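PDB 2EJB: flavin prenyltransferase UbiX, which probably transfers a dimethylallyl group from dimethylallyl monophosphate to FMN without a metal, making the prenylated flavin cofactor used by UbiD decarboxylases. Local coordinates for residues P120-V125 / D175-E180; K140-R143 / V147-P150; L27-D32 / H81-Y86; G17-Q22 / F168-L173; S71-A74 / R78-H81. All blocks are in the same frame, centred on the assembly; numbering follows the deposited sequence.

Interaction 1: residues P120-V125 / D175-E180; sequences PLVLLV and DVLRIE
Val-122 meets Val-176 and Leu-177 through its two methyl groups, a compact case of a strand packing against the closing turn of a helix. Its CG2 carries most of the contact: it reaches tip to tip toward Leu-177 CD1 at 3.4 Å, closer than usual for two methyls, and lies 3.7 Å from Val-176 CG1. The two valines pass side by side, pointing opposite ways, and Val-122 CG1 lies 4.1 Å from Val-176 CG1. With CG1 anti to the backbone N (chi1 -169°), Val-122 is left with CG2 to face the leucine. At the outer end of the contact, Pro-120 CB touches the same Leu-177 CD1 at 4.1 Å.

Behind this apolar shell, the helix stops in a Schellman motif. Arg-178, with positive phi, is its C-prime residue; its backbone N bonds to Asp-175 O, and Ile-179 N bonds back to Leu-174 O. Arg-178 NH1 adds weak bonds to the carbonyl oxygens of Asp-175 and Val-176. Val-176 also packs on Pro-129 of the second subunit. The contact thus lays the C-terminal end of helix 162-176 over strand 121-125, a helix-on-sheet layer of the Rossmann-like flavoprotein fold.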
# COMPACT_ATOMS: atom_id res chain seq x y z
N PRO A 120 -0.70 8.29 20.46
CA PRO A 120 -0.68 8.11 19.01
C PRO A 120 0.04 6.82 18.60
O PRO A 120 1.15 6.54 19.05
CB PRO A 120 0.04 9.36 18.52
CG PRO A 120 -0.42 10.41 19.52
CD PRO A 120 -0.29 9.67 20.83
N LEU A 121 -0.63 6.03 17.76
CA LEU A 121 -0.08 4.76 17.28
C LEU A 121 -0.08 4.79 15.75
O LEU A 121 -1.13 4.96 15.12
CB LEU A 121 -0.93 3.59 17.77
CG LEU A 121 -0.51 2.20 17.26
CD1 LEU A 121 0.88 1.84 17.78
CD2 LEU A 121 -1.53 1.17 17.70
N VAL A 122 1.10 4.62 15.15
CA VAL A 122 1.22 4.65 13.69
C VAL A 122 1.83 3.36 13.14
O VAL A 122 2.91 2.95 13.55
CB VAL A 122 2.08 5.85 13.26
CG1 VAL A 122 1.99 6.04 11.75
CG2 VAL A 122 1.61 7.12 13.98
N LEU A 123 1.13 2.74 12.20
CA LEU A 123 1.59 1.49 11.59
C LEU A 123 1.85 1.63 10.09
O LEU A 123 1.09 2.29 9.38
CB LEU A 123 0.54 0.39 11.81
CG LEU A 123 0.38 -0.35 13.15
CD1 LEU A 123 0.80 0.50 14.32
CD2 LEU A 123 -1.07 -0.83 13.29
N LEU A 124 2.94 1.02 9.62
CA LEU A 124 3.26 1.05 8.20
C LEU A 124 3.06 -0.38 7.73
O LEU A 124 3.84 -1.26 8.06
CB LEU A 124 4.71 1.47 7.94
CG LEU A 124 4.99 1.62 6.43
CD1 LEU A 124 4.32 2.90 5.94
CD2 LEU A 124 6.49 1.67 6.14
N VAL A 125 1.99 -0.60 6.97
CA VAL A 125 1.69 -1.93 6.47
C VAL A 125 2.19 -2.12 5.04
O VAL A 125 2.04 -1.25 4.19
CB VAL A 125 0.17 -2.21 6.52
CG1 VAL A 125 -0.12 -3.59 5.97
CG2 VAL A 125 -0.32 -2.11 7.97
N ASP A 175 4.72 13.13 9.06
CA ASP A 175 3.60 14.07 8.96
C ASP A 175 2.43 13.61 9.82
O ASP A 175 1.67 14.43 10.32
CB ASP A 175 3.13 14.21 7.51
CG ASP A 175 4.13 14.93 6.63
OD1 ASP A 175 4.98 15.67 7.18
OD2 ASP A 175 4.05 14.78 5.39
N VAL A 176 2.28 12.29 9.97
CA VAL A 176 1.19 11.77 10.78
C VAL A 176 1.26 12.34 12.19
O VAL A 176 0.23 12.66 12.79
CB VAL A 176 1.24 10.23 10.87
CG1 VAL A 176 0.19 9.73 11.85
CG2 VAL A 176 1.00 9.62 9.49
N LEU A 177 2.46 12.49 12.73
CA LEU A 177 2.59 13.03 14.07
C LEU A 177 3.01 14.50 14.10
O LEU A 177 3.42 15.02 15.14
CB LEU A 177 3.57 12.16 14.88
CG LEU A 177 2.94 11.02 15.69
CD1 LEU A 177 1.75 10.39 14.96
CD2 LEU A 177 4.01 9.98 15.96
N ARG A 178 2.88 15.17 12.96
CA ARG A 178 3.22 16.59 12.84
C ARG A 178 4.66 16.93 13.16
O ARG A 178 4.95 18.03 13.62
CB ARG A 178 2.30 17.42 13.74
CG ARG A 178 0.95 17.77 13.13
CD ARG A 178 0.22 16.55 12.62
NE ARG A 178 -1.10 16.87 12.10
CZ ARG A 178 -1.85 16.02 11.40
NH1 ARG A 178 -1.40 14.81 11.13
NH2 ARG A 178 -3.05 16.39 10.97
N ILE A 179 5.58 16.00 12.92
CA ILE A 179 6.98 16.27 13.18
C ILE A 179 7.58 16.93 11.94
O ILE A 179 7.58 16.35 10.86
CB ILE A 179 7.75 14.97 13.50
CG1 ILE A 179 7.21 14.35 14.79
CG2 ILE A 179 9.24 15.27 13.63
CD1 ILE A 179 7.92 13.07 15.20
N GLU A 180 8.08 18.16 12.10
CA GLU A 180 8.67 18.91 10.99
C GLU A 180 9.91 18.20 10.45
O GLU A 180 10.72 17.68 11.22
CB GLU A 180 9.04 20.33 11.45
CG GLU A 180 10.09 20.41 12.56
CD GLU A 180 10.54 21.83 12.87
OE1 GLU A 180 9.69 22.66 13.28
OE2 GLU A 180 11.74 22.13 12.72

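Interaction 2: residues K140-R143 / V147-P150; sequences KITR and VVVP
Thr-142 OG1 has two polar partners: it bonds to Met-138 O one turn back in its own helix, and it accepts a bond from a water 2.7 Å away. That water in turn accepts from the backbone N of Val-148 at 2.8 Å, which makes it a bridge between helix and strand. The threonine torsion explains the geometry, for OG1 stands beside the backbone N, anti to the carbonyl carbon (chi1 -59°), and CG2 takes the position anti to N. The same hydroxyl oxygen rests 3.8 Å from Val-148 CG2, where the two side chains cross at about a right angle.

Beside this polar link lies an apolar one. Ile-141 lays its CG2 branch across the valine, again nearly perpendicular, with Ile-141 CG2 at 3.9 Å from Val-148 CG2. A single methyl of Val-148 therefore serves two neighbours on successive helix positions, while the CG1 branch of Ile-141 leads away from the strand.

In the fold, this is the return step of a beta-alpha-beta unit: strand 121-125, helix 132-143, strand 147-150. Ile-141 continues onto Leu-123 of the first strand and onto Leu-95, Ile-98 and Ala-99 of helix 92-100. The second subunit also reaches this region: Arg-143 forms a salt bridge with Glu-136 of that subunit, and Val-147 packs on its Pro-129 as well as on Val-176 of helix 162-176.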
# COMPACT_ATOMS: atom_id res chain seq x y z
N LYS A 140 -10.13 -1.69 12.21
CA LYS A 140 -10.27 -1.66 13.66
C LYS A 140 -9.23 -0.72 14.26
O LYS A 140 -9.56 0.08 15.13
CB LYS A 140 -10.13 -3.07 14.24
CG LYS A 140 -10.21 -3.09 15.76
CD LYS A 140 -11.17 -4.14 16.30
CE LYS A 140 -11.42 -3.93 17.79
NZ LYS A 140 -12.20 -5.03 18.42
N ILE A 141 -7.98 -0.82 13.80
CA ILE A 141 -6.93 0.06 14.31
C ILE A 141 -7.36 1.51 14.09
O ILE A 141 -7.34 2.33 15.01
CB ILE A 141 -5.57 -0.14 13.57
CG1 ILE A 141 -4.99 -1.52 13.87
CG2 ILE A 141 -4.59 0.97 13.96
CD1 ILE A 141 -4.76 -1.80 15.33
N THR A 142 -7.76 1.80 12.86
CA THR A 142 -8.19 3.14 12.46
C THR A 142 -9.33 3.68 13.32
O THR A 142 -9.23 4.78 13.86
CB THR A 142 -8.62 3.14 10.99
OG1 THR A 142 -7.52 2.72 10.18
CG2 THR A 142 -9.07 4.53 10.55
N ARG A 143 -10.40 2.91 13.45
CA ARG A 143 -11.54 3.33 14.25
C ARG A 143 -11.13 3.57 15.70
O ARG A 143 -11.70 4.42 16.38
CB ARG A 143 -12.65 2.29 14.18
CG ARG A 143 -13.38 2.32 12.85
CD ARG A 143 -14.28 1.13 12.63
NE ARG A 143 -15.09 1.30 11.41
CZ ARG A 143 -15.81 0.33 10.85
NH1 ARG A 143 -15.84 -0.89 11.37
NH2 ARG A 143 -16.53 0.60 9.76
N VAL A 147 -3.41 5.13 13.33
CA VAL A 147 -3.25 5.54 11.94
C VAL A 147 -2.52 4.46 11.16
O VAL A 147 -1.43 4.03 11.54
CB VAL A 147 -2.44 6.84 11.81
CG1 VAL A 147 -2.14 7.11 10.34
CG2 VAL A 147 -3.23 8.00 12.41
N VAL A 148 -3.13 4.03 10.06
CA VAL A 148 -2.52 3.01 9.23
C VAL A 148 -1.97 3.63 7.96
O VAL A 148 -2.70 4.27 7.19
CB VAL A 148 -3.54 1.90 8.87
CG1 VAL A 148 -2.89 0.90 7.91
CG2 VAL A 148 -3.99 1.20 10.14
N VAL A 149 -0.68 3.44 7.74
CA VAL A 149 -0.02 3.97 6.56
C VAL A 149 0.51 2.81 5.74
O VAL A 149 1.36 2.05 6.20
CB VAL A 149 1.18 4.87 6.94
CG1 VAL A 149 1.74 5.53 5.69
CG2 VAL A 149 0.77 5.92 7.97
N PRO A 150 -0.01 2.64 4.51
CA PRO A 150 0.48 1.53 3.68
C PRO A 150 1.81 1.97 3.09
O PRO A 150 2.00 3.16 2.83
CB PRO A 150 -0.60 1.40 2.62
CG PRO A 150 -0.97 2.83 2.40
CD PRO A 150 -1.08 3.37 3.82
O HOH W 1 -5.80 4.73 9.43

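Interaction 3: residues L27-D32 / H81-Y86; sequences LDFSVD and HYRGVY
Strands 30-35 and 82-90 of the parallel sheet are not neighbours, since strand 3-8 runs between them; the starts of the two strands, with Phe-29 just before the first, meet across it in two places: a hydrogen bond, and an arginine at a phenylalanine edge. The hydrogen bond, of 2.6 Å, runs from Tyr-82 OH to Asp-32 OD2. The acceptor oxygen lies at the edge of the tyrosine ring, near its plane, and only 3.2 Å from Tyr-82 CE1. The hydroxyl, however, comes to it from above the carboxylate, 55° out of that plane, and the ring and carboxylate planes stand 46° apart.

At the other place, Arg-83 sends an extended chain, with CG anti to its backbone N (chi1 -178°), past Ile-4 of strand 3-8 to Phe-29. Arg-83 NH1 stops 3.6 Å from Phe-29 CZ, in the plane of the ring and at its edge, so this is not a cation-pi stack. The stronger polar partner of the guanidinium is Leu-177 O, bonded through NH2.

The other carboxylate oxygen, Asp-32 OD1, forms a salt bridge with Arg-62 NE and a hydrogen bond with His-64 NE2. An asparagine in place of Asp-32 would probably weaken the hold on the arginine by removing its buried counter-charge. With both oxygens engaged and a cation at hand, the buried aspartate is likely to stay ionised.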
# COMPACT_ATOMS: atom_id res chain seq x y z
N LEU A 27 16.69 14.57 14.07
CA LEU A 27 15.80 15.64 14.49
C LEU A 27 15.80 15.80 16.01
O LEU A 27 14.99 16.54 16.57
CB LEU A 27 14.38 15.39 13.98
CG LEU A 27 14.25 15.48 12.45
CD1 LEU A 27 12.86 15.05 12.02
CD2 LEU A 27 14.52 16.92 12.00
N ASP A 28 16.72 15.10 16.67
CA ASP A 28 16.89 15.16 18.12
C ASP A 28 15.75 14.63 18.98
O ASP A 28 15.25 15.33 19.87
CB ASP A 28 17.21 16.60 18.55
CG ASP A 28 18.55 17.07 18.02
OD1 ASP A 28 19.38 16.21 17.64
OD2 ASP A 28 18.78 18.30 17.98
N PHE A 29 15.36 13.39 18.73
CA PHE A 29 14.31 12.73 19.50
C PHE A 29 14.96 11.61 20.32
O PHE A 29 15.90 10.97 19.86
CB PHE A 29 13.28 12.09 18.57
CG PHE A 29 12.23 13.04 18.07
CD1 PHE A 29 11.16 13.40 18.88
CD2 PHE A 29 12.31 13.57 16.78
CE1 PHE A 29 10.17 14.26 18.41
CE2 PHE A 29 11.33 14.44 16.31
CZ PHE A 29 10.26 14.79 17.12
N SER A 30 14.48 11.40 21.54
CA SER A 30 15.01 10.31 22.37
C SER A 30 14.22 9.10 21.92
O SER A 30 13.03 8.98 22.22
CB SER A 30 14.76 10.57 23.86
OG SER A 30 15.73 11.47 24.38
N VAL A 31 14.87 8.19 21.21
CA VAL A 31 14.17 7.03 20.70
C VAL A 31 14.33 5.74 21.49
O VAL A 31 15.43 5.30 21.80
CB VAL A 31 14.58 6.74 19.24
CG1 VAL A 31 13.78 5.56 18.70
CG2 VAL A 31 14.34 7.98 18.39
N ASP A 32 13.18 5.15 21.82
CA ASP A 32 13.14 3.87 22.51
C ASP A 32 12.83 2.89 21.39
O ASP A 32 11.77 2.95 20.76
CB ASP A 32 12.03 3.88 23.57
CG ASP A 32 12.49 4.51 24.88
OD1 ASP A 32 13.42 3.97 25.51
OD2 ASP A 32 11.92 5.55 25.28
N HIS A 81 3.65 9.76 28.23
CA HIS A 81 4.52 10.92 28.04
C HIS A 81 5.23 10.96 26.69
O HIS A 81 6.01 11.87 26.41
CB HIS A 81 5.54 10.98 29.18
CG HIS A 81 4.91 11.12 30.53
ND1 HIS A 81 4.21 12.24 30.92
CD2 HIS A 81 4.85 10.26 31.58
CE1 HIS A 81 3.75 12.08 32.14
NE2 HIS A 81 4.12 10.88 32.57
N TYR A 82 4.96 9.97 25.84
CA TYR A 82 5.57 9.90 24.52
C TYR A 82 4.74 10.65 23.49
O TYR A 82 3.53 10.77 23.63
CB TYR A 82 5.72 8.45 24.08
CG TYR A 82 6.79 7.68 24.82
CD1 TYR A 82 7.92 7.21 24.15
CD2 TYR A 82 6.69 7.44 26.19
CE1 TYR A 82 8.92 6.51 24.82
CE2 TYR A 82 7.68 6.73 26.87
CZ TYR A 82 8.80 6.28 26.18
OH TYR A 82 9.79 5.60 26.83
N ARG A 83 5.39 11.15 22.45
CA ARG A 83 4.69 11.88 21.41
C ARG A 83 3.95 10.91 20.50
O ARG A 83 2.98 11.28 19.84
CB ARG A 83 5.68 12.70 20.59
CG ARG A 83 5.02 13.53 19.50
CD ARG A 83 6.01 14.43 18.81
NE ARG A 83 5.37 15.26 17.80
CZ ARG A 83 5.95 16.30 17.21
NH1 ARG A 83 7.19 16.65 17.54
NH2 ARG A 83 5.30 16.99 16.29
N GLY A 84 4.40 9.66 20.46
CA GLY A 84 3.75 8.67 19.62
C GLY A 84 4.50 7.35 19.54
O GLY A 84 5.65 7.24 19.97
N VAL A 85 3.84 6.35 18.98
CA VAL A 85 4.45 5.04 18.82
C VAL A 85 4.39 4.60 17.38
O VAL A 85 3.32 4.56 16.77
CB VAL A 85 3.73 3.98 19.67
CG1 VAL A 85 4.29 2.59 19.33
CG2 VAL A 85 3.92 4.28 21.14
N TYR A 86 5.56 4.27 16.83
CA TYR A 86 5.67 3.80 15.46
C TYR A 86 5.94 2.30 15.44
O TYR A 86 6.70 1.79 16.27
CB TYR A 86 6.82 4.48 14.71
CG TYR A 86 6.58 5.91 14.31
CD1 TYR A 86 7.32 6.95 14.89
CD2 TYR A 86 5.64 6.24 13.34
CE1 TYR A 86 7.12 8.27 14.51
CE2 TYR A 86 5.44 7.56 12.95
CZ TYR A 86 6.18 8.57 13.54
OH TYR A 86 6.00 9.88 13.16

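Interaction 4: residues G17-Q22 / F168-L173; sequences GIKLLQ and FVVGKL
Helices 17-22 and 168-173 cross at -58°, with their axes 9.6 Å apart at closest approach and Leu-20 and Val-170 the residues whose CA atoms lie nearest. Val-170 points at the partner helix and divides its two methyls between two residues. Its CG1 rests 3.9 Å from Leu-20 CA and 4.1 Å from Leu-20 CD1, while Val-170 CG2 comes to 3.6 Å from Lys-19 CG, the two side chains crossing at about a right angle.

These helices lie on one face of the parallel sheet of this Rossmann-like flavoprotein fold, and Leu-20 turns inward to Tyr-86 and Val-88 of strand 82-90. Its other branch, Leu-20 CD2, meets Leu-173 CD1 at 4.2 Å.

Lys-19 gives the valine only its aliphatic part. The chain bends at chi2 and chi3, carrying the amino group away from helix 168-173 to bond with Gln-22 OE1, 3.0 Å from Lys-19 NZ, which is tilted 22° from the carbonyl plane. A serine here would probably open a gap beside Val-170 CG2, where CG had lain, and leave Gln-22 OE1 without its amino partner. One residue before Leu-173, Lys-172, predicted to bind dimethylallyl phosphate, extends from the same helix toward the second subunit, where its NZ bonds to Ala-128 O of that subunit.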
# COMPACT_ATOMS: atom_id res chain seq x y z
N GLY A 17 11.86 1.35 8.43
CA GLY A 17 12.05 1.56 9.86
C GLY A 17 13.43 2.07 10.22
O GLY A 17 13.60 2.82 11.18
N ILE A 18 14.42 1.66 9.44
CA ILE A 18 15.80 2.08 9.65
C ILE A 18 15.90 3.56 9.33
O ILE A 18 16.41 4.36 10.13
CB ILE A 18 16.76 1.28 8.73
CG1 ILE A 18 16.76 -0.19 9.14
CG2 ILE A 18 18.16 1.87 8.78
CD1 ILE A 18 17.19 -0.40 10.57
N LYS A 19 15.39 3.93 8.16
CA LYS A 19 15.41 5.32 7.70
C LYS A 19 14.67 6.23 8.67
O LYS A 19 15.14 7.34 8.98
CB LYS A 19 14.78 5.42 6.31
CG LYS A 19 14.88 6.81 5.68
CD LYS A 19 16.31 7.31 5.67
CE LYS A 19 17.22 6.39 4.86
NZ LYS A 19 18.65 6.82 4.91
N LEU A 20 13.52 5.77 9.15
CA LEU A 20 12.72 6.56 10.08
C LEU A 20 13.52 6.77 11.37
O LEU A 20 13.51 7.86 11.94
CB LEU A 20 11.40 5.84 10.40
CG LEU A 20 10.54 6.46 11.50
CD1 LEU A 20 10.34 7.94 11.22
CD2 LEU A 20 9.19 5.73 11.57
N LEU A 21 14.20 5.72 11.80
CA LEU A 21 15.02 5.79 13.01
C LEU A 21 16.10 6.84 12.87
O LEU A 21 16.29 7.68 13.74
CB LEU A 21 15.66 4.42 13.29
CG LEU A 21 16.71 4.37 14.40
CD1 LEU A 21 16.05 4.62 15.75
CD2 LEU A 21 17.40 3.02 14.38
N GLN A 22 16.82 6.79 11.76
CA GLN A 22 17.90 7.74 11.52
C GLN A 22 17.38 9.16 11.54
O GLN A 22 17.99 10.04 12.16
CB GLN A 22 18.57 7.44 10.18
CG GLN A 22 19.16 6.05 10.10
CD GLN A 22 19.59 5.68 8.70
OE1 GLN A 22 18.84 5.89 7.74
NE2 GLN A 22 20.78 5.11 8.57
N PHE A 168 9.93 9.31 0.88
CA PHE A 168 8.54 9.73 0.72
C PHE A 168 7.70 9.10 1.82
O PHE A 168 6.98 9.79 2.54
CB PHE A 168 7.98 9.30 -0.64
CG PHE A 168 6.50 9.48 -0.76
CD1 PHE A 168 5.95 10.74 -1.03
CD2 PHE A 168 5.63 8.42 -0.52
CE1 PHE A 168 4.57 10.93 -1.06
CE2 PHE A 168 4.24 8.60 -0.55
CZ PHE A 168 3.71 9.86 -0.82
N VAL A 169 7.80 7.78 1.95
CA VAL A 169 7.04 7.06 2.95
C VAL A 169 7.42 7.52 4.36
O VAL A 169 6.55 7.71 5.22
CB VAL A 169 7.27 5.54 2.82
CG1 VAL A 169 6.47 4.80 3.88
CG2 VAL A 169 6.86 5.09 1.42
N VAL A 170 8.72 7.71 4.60
CA VAL A 170 9.19 8.17 5.91
C VAL A 170 8.62 9.56 6.21
O VAL A 170 8.27 9.87 7.34
CB VAL A 170 10.73 8.23 5.96
CG1 VAL A 170 11.20 8.77 7.31
CG2 VAL A 170 11.30 6.84 5.75
N GLY A 171 8.53 10.40 5.18
CA GLY A 171 8.00 11.73 5.36
C GLY A 171 6.52 11.68 5.71
O GLY A 171 6.02 12.49 6.49
N LYS A 172 5.82 10.72 5.12
CA LYS A 172 4.40 10.54 5.39
C LYS A 172 4.20 10.14 6.85
O LYS A 172 3.29 10.61 7.52
CB LYS A 172 3.81 9.46 4.47
CG LYS A 172 3.16 10.00 3.21
CD LYS A 172 1.87 10.73 3.56
CE LYS A 172 1.11 11.16 2.32
NZ LYS A 172 -0.15 11.87 2.68
N LEU A 173 5.08 9.26 7.32
CA LEU A 173 5.00 8.79 8.70
C LEU A 173 5.23 9.92 9.69
O LEU A 173 4.57 9.99 10.72
CB LEU A 173 6.02 7.67 8.92
CG LEU A 173 5.63 6.38 8.22
CD1 LEU A 173 6.82 5.43 8.16
CD2 LEU A 173 4.45 5.74 8.95

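Interaction 5: residues S71-A74 / R78-H81; sequences SPLA and RLVH
Two torsions of Arg-78 bend its chain toward Pro-72: CG stands beside the backbone N (chi1 -65°), and a further bend follows at chi2 (-67°). The guanidinium then reaches the proline ring by its edge: Pro-72 CB lies near the guanidinium plane, 3.2 Å from Arg-78 NH1, and Pro-72 CG is 3.6 Å from the same NH1. Lower down the same side chain, Arg-78 CB sits 3.3 Å from Pro-72 O, so that the arginine spans the proline from its carbonyl to its ring.

Further in, Leu-79 meets Leu-73. Leu-79 CG lies 3.9 Å from Leu-73 O, and the side chains touch more loosely, Leu-73 CD2 to Leu-79 CD2 at 4.3 Å. The 3-10 segment 72-74 that presents these groups is closed by a bond of 3.0 Å from Ala-74 N to Ser-71 O.

The contact folds the loop before helix 76-79 against that short helix. Leu-79 continues onto Val-113 of helix 106-117 and Val-85 of strand 82-90, and Leu-73 onto Tyr-82 and Val-34. Its chemistry is therefore divided by depth: the leucines join the buried apolar interior, whereas the arginine, at the exposed side, gives the proline van der Waals contact and keeps its charge toward the surface.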
# COMPACT_ATOMS: atom_id res chain seq x y z
N SER A 71 10.07 -3.67 30.52
CA SER A 71 10.38 -2.44 29.80
C SER A 71 9.44 -1.30 30.20
O SER A 71 8.26 -1.52 30.44
CB SER A 71 10.25 -2.68 28.29
OG SER A 71 10.38 -1.47 27.57
N PRO A 72 9.97 -0.07 30.29
CA PRO A 72 9.15 1.07 30.67
C PRO A 72 7.99 1.24 29.68
O PRO A 72 6.89 1.61 30.07
CB PRO A 72 10.12 2.24 30.59
CG PRO A 72 11.44 1.61 30.90
CD PRO A 72 11.38 0.33 30.11
N LEU A 73 8.27 0.95 28.42
CA LEU A 73 7.28 1.08 27.36
C LEU A 73 6.02 0.25 27.60
O LEU A 73 4.98 0.53 27.01
CB LEU A 73 7.88 0.68 26.01
CG LEU A 73 9.09 1.46 25.49
CD1 LEU A 73 9.44 0.95 24.11
CD2 LEU A 73 8.78 2.96 25.45
N ALA A 74 6.13 -0.76 28.45
CA ALA A 74 4.98 -1.62 28.73
C ALA A 74 4.11 -1.06 29.85
O ALA A 74 3.16 -1.70 30.29
CB ALA A 74 5.44 -3.02 29.08
N ARG A 78 4.15 5.30 31.97
CA ARG A 78 5.34 5.78 31.28
C ARG A 78 5.03 6.20 29.84
O ARG A 78 5.49 7.24 29.38
CB ARG A 78 6.41 4.68 31.24
CG ARG A 78 6.97 4.27 32.59
CD ARG A 78 7.77 5.39 33.22
NE ARG A 78 8.37 4.99 34.49
CZ ARG A 78 9.33 4.08 34.61
NH1 ARG A 78 9.82 3.47 33.53
NH2 ARG A 78 9.81 3.77 35.81
N LEU A 79 4.25 5.38 29.14
CA LEU A 79 3.92 5.64 27.75
C LEU A 79 3.14 6.92 27.46
O LEU A 79 3.29 7.51 26.39
CB LEU A 79 3.17 4.45 27.16
CG LEU A 79 3.58 3.92 25.77
CD1 LEU A 79 2.40 4.03 24.81
CD2 LEU A 79 4.80 4.67 25.23
N VAL A 80 2.32 7.36 28.41
CA VAL A 80 1.52 8.57 28.20
C VAL A 80 2.35 9.82 27.95
O VAL A 80 1.83 10.84 27.50
CB VAL A 80 0.56 8.83 29.39
CG1 VAL A 80 -0.38 7.65 29.56
CG2 VAL A 80 1.37 9.07 30.68
N HIS A 81 3.65 9.76 28.23
CA HIS A 81 4.52 10.92 28.04
C HIS A 81 5.23 10.96 26.69
O HIS A 81 6.01 11.87 26.41
CB HIS A 81 5.54 10.98 29.18
CG HIS A 81 4.91 11.12 30.53
ND1 HIS A 81 4.21 12.24 30.92
CD2 HIS A 81 4.85 10.26 31.58
CE1 HIS A 81 3.75 12.08 32.14
NE2 HIS A 81 4.12 10.88 32.57

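How the interactions relate
The five contacts show that depth alone does not set the chemistry: of the two buried ones, interaction 3 alone has a direct hydrogen bond between segments and interaction 4 is apolar. Interactions 1, 2 and 5 are partly buried, interaction 5 farthest from the chain's centre. Interactions 1 and 4 share helix 162-176, and Leu-173 packs on Val-122. Interactions 1 and 2 meet in the sheet, where Leu-123 O probably bonds to Val-149 N. Interaction 3 borders interaction 5 through Tyr-82 on Leu-73, interaction 4 through Tyr-86 OH and Leu-173 O, and interaction 1 where strands 82-90 and 121-125 are neighbours. Interaction 1 is apolar, interaction 2 adds a water bridge, and interaction 5 pairs buried leucines with an exposed arginine against a proline.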